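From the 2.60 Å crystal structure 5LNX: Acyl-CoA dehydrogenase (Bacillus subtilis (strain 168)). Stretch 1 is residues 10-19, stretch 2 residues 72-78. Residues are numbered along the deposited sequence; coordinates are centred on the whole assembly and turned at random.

Stretch 1, residues 10-19: MRKMVRDFAR
Stretch 2 72-78: HEISRIS

A two-pronged salt bridge between Arg 15 and Glu 73 ties together two helices that run in nearly the same direction. Arg 15 NH1 donates to Glu 73 OE2 at 2.9 Å, almost straight (169°), and Arg 15 NE donates to Glu 73 OE1 at 3.3 Å, more bent (143°); the carboxylate thus meets the guanidinium at its edge. Arg 15 leaves its helix sideways, and chi1 t, chi2 t and chi3 m carry its end across. Glu 73 points toward the partner helix with chi1 and chi2 both m (-77°, -63°); it is buried, and both its carboxylate oxygens are paired with the exposed Arg 15. The helix axes approach to 9.0 Å and cross at -22°. The register sets Arg 15 CA 6.1 Å from Glu 73 CA, and Ala 18 CA 5.9 Å from Ile 74 CA. Beside the bridge, Val 14 (chi1 t) points across, its CG1 3.6 Å from Glu 73 CB and 3.7 Å from Ile 74 CG1 (m, t), two buried apolar side chains suited to packing. One turn on, Ala 18 points toward stretch 2, its CB 4.1 Å from Ile 77 CG1 (chi1 m). The contact buries 357 Å² in total. Backbone i to i+4 hydrogen bonds run through stretch 1; in stretch 2, Ser 78 N donates to Ile 74 O (2.8 Å).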

# COMPACT_ATOMS: atom_id res chain seq x y z
N MET D 10 27.49 -1.20 25.32
CA MET D 10 26.84 -2.47 24.98
C MET D 10 26.76 -2.56 23.47
O MET D 10 27.27 -3.51 22.88
CB MET D 10 25.43 -2.56 25.60
CG MET D 10 24.77 -3.93 25.42
SD MET D 10 25.37 -5.15 26.62
CE MET D 10 25.51 -6.58 25.56
N ARG D 11 26.13 -1.56 22.85
CA ARG D 11 25.97 -1.48 21.38
C ARG D 11 27.27 -1.72 20.57
O ARG D 11 27.28 -2.53 19.64
CB ARG D 11 25.33 -0.15 20.96
N LYS D 12 28.37 -1.11 20.99
CA LYS D 12 29.68 -1.32 20.31
C LYS D 12 30.19 -2.74 20.55
O LYS D 12 30.65 -3.41 19.62
CB LYS D 12 30.74 -0.32 20.77
CG LYS D 12 31.96 -0.31 19.87
N MET D 13 30.10 -3.18 21.80
CA MET D 13 30.46 -4.55 22.20
C MET D 13 29.72 -5.63 21.40
O MET D 13 30.35 -6.56 20.87
CB MET D 13 30.22 -4.74 23.70
CG MET D 13 30.47 -6.16 24.18
SD MET D 13 29.22 -7.44 23.89
CE MET D 13 30.35 -8.82 24.15
N VAL D 14 28.40 -5.48 21.29
CA VAL D 14 27.58 -6.45 20.52
C VAL D 14 27.85 -6.33 19.03
O VAL D 14 27.85 -7.33 18.34
CB VAL D 14 26.04 -6.33 20.74
CG1 VAL D 14 25.28 -7.25 19.80
CG2 VAL D 14 25.65 -6.72 22.15
N ARG D 15 28.01 -5.10 18.53
CA ARG D 15 28.35 -4.91 17.11
C ARG D 15 29.65 -5.62 16.70
O ARG D 15 29.72 -6.25 15.65
CB ARG D 15 28.44 -3.44 16.71
CG ARG D 15 28.35 -3.25 15.19
CD ARG D 15 28.15 -1.80 14.74
NE ARG D 15 26.84 -1.26 15.10
CZ ARG D 15 26.38 -0.07 14.71
NH1 ARG D 15 25.17 0.32 15.08
NH2 ARG D 15 27.13 0.76 13.95
N ASP D 16 30.67 -5.53 17.55
CA ASP D 16 31.97 -6.14 17.25
C ASP D 16 31.92 -7.66 17.29
O ASP D 16 32.29 -8.33 16.32
CB ASP D 16 33.05 -5.63 18.21
CG ASP D 16 33.31 -4.13 18.08
OD1 ASP D 16 33.07 -3.56 16.98
OD2 ASP D 16 33.75 -3.52 19.07
N PHE D 17 31.43 -8.18 18.42
CA PHE D 17 31.10 -9.60 18.58
C PHE D 17 30.29 -10.13 17.40
O PHE D 17 30.64 -11.15 16.79
CB PHE D 17 30.28 -9.86 19.85
CG PHE D 17 30.00 -11.32 20.09
CD1 PHE D 17 30.84 -12.07 20.89
CD2 PHE D 17 28.99 -11.98 19.40
CE1 PHE D 17 30.66 -13.44 21.03
CE2 PHE D 17 28.79 -13.35 19.55
CZ PHE D 17 29.62 -14.08 20.37
N ALA D 18 29.21 -9.42 17.10
CA ALA D 18 28.31 -9.82 16.01
C ALA D 18 29.07 -10.06 14.72
O ALA D 18 29.07 -11.18 14.19
CB ALA D 18 27.25 -8.76 15.79
N ARG D 19 29.76 -9.01 14.28
CA ARG D 19 30.50 -8.99 13.01
C ARG D 19 31.62 -10.04 12.97
O ARG D 19 31.85 -10.65 11.94
CB ARG D 19 31.10 -7.60 12.73
N HIS D 72 18.59 -6.13 18.60
CA HIS D 72 18.60 -5.31 17.39
C HIS D 72 19.87 -5.50 16.56
O HIS D 72 19.82 -5.84 15.37
CB HIS D 72 18.46 -3.82 17.77
CG HIS D 72 18.69 -2.87 16.62
ND1 HIS D 72 18.94 -1.53 16.82
CD2 HIS D 72 18.67 -3.06 15.28
CE1 HIS D 72 19.08 -0.94 15.64
NE2 HIS D 72 18.92 -1.85 14.70
N GLU D 73 21.00 -5.28 17.23
CA GLU D 73 22.32 -5.43 16.62
C GLU D 73 22.59 -6.83 16.06
O GLU D 73 23.09 -6.98 14.95
CB GLU D 73 23.39 -5.07 17.65
CG GLU D 73 23.51 -3.57 17.83
CD GLU D 73 23.95 -2.86 16.55
OE1 GLU D 73 24.48 -3.48 15.58
OE2 GLU D 73 23.68 -1.65 16.52
N ILE D 74 22.25 -7.85 16.85
CA ILE D 74 22.49 -9.25 16.45
C ILE D 74 21.65 -9.62 15.24
O ILE D 74 22.08 -10.42 14.40
CB ILE D 74 22.17 -10.23 17.60
CG1 ILE D 74 23.28 -10.17 18.66
CG2 ILE D 74 22.05 -11.64 17.07
CD1 ILE D 74 23.07 -11.07 19.86
N SER D 75 20.48 -9.01 15.14
CA SER D 75 19.54 -9.32 14.09
C SER D 75 19.90 -8.68 12.74
O SER D 75 19.48 -9.16 11.68
CB SER D 75 18.11 -8.96 14.52
OG SER D 75 17.77 -9.68 15.71
N ARG D 76 20.69 -7.60 12.78
CA ARG D 76 21.35 -7.05 11.57
C ARG D 76 22.12 -8.12 10.81
O ARG D 76 21.91 -8.34 9.61
CB ARG D 76 22.31 -5.90 11.93
CG ARG D 76 21.78 -4.53 11.51
CD ARG D 76 22.39 -3.33 12.18
NE ARG D 76 21.99 -2.07 11.60
CZ ARG D 76 22.74 -1.26 10.84
NH1 ARG D 76 23.98 -1.56 10.46
NH2 ARG D 76 22.20 -0.11 10.42
N ILE D 77 22.90 -8.88 11.57
CA ILE D 77 23.68 -10.01 11.05
C ILE D 77 22.89 -11.32 10.93
O ILE D 77 23.03 -12.03 9.94
CB ILE D 77 24.91 -10.24 11.97
CG1 ILE D 77 25.79 -8.95 12.00
N SER D 78 22.10 -11.67 11.94
CA SER D 78 21.34 -12.94 11.94
C SER D 78 20.05 -12.85 12.74
O SER D 78 20.06 -12.70 13.96
CB SER D 78 22.16 -14.07 12.52
OG SER D 78 21.41 -15.28 12.61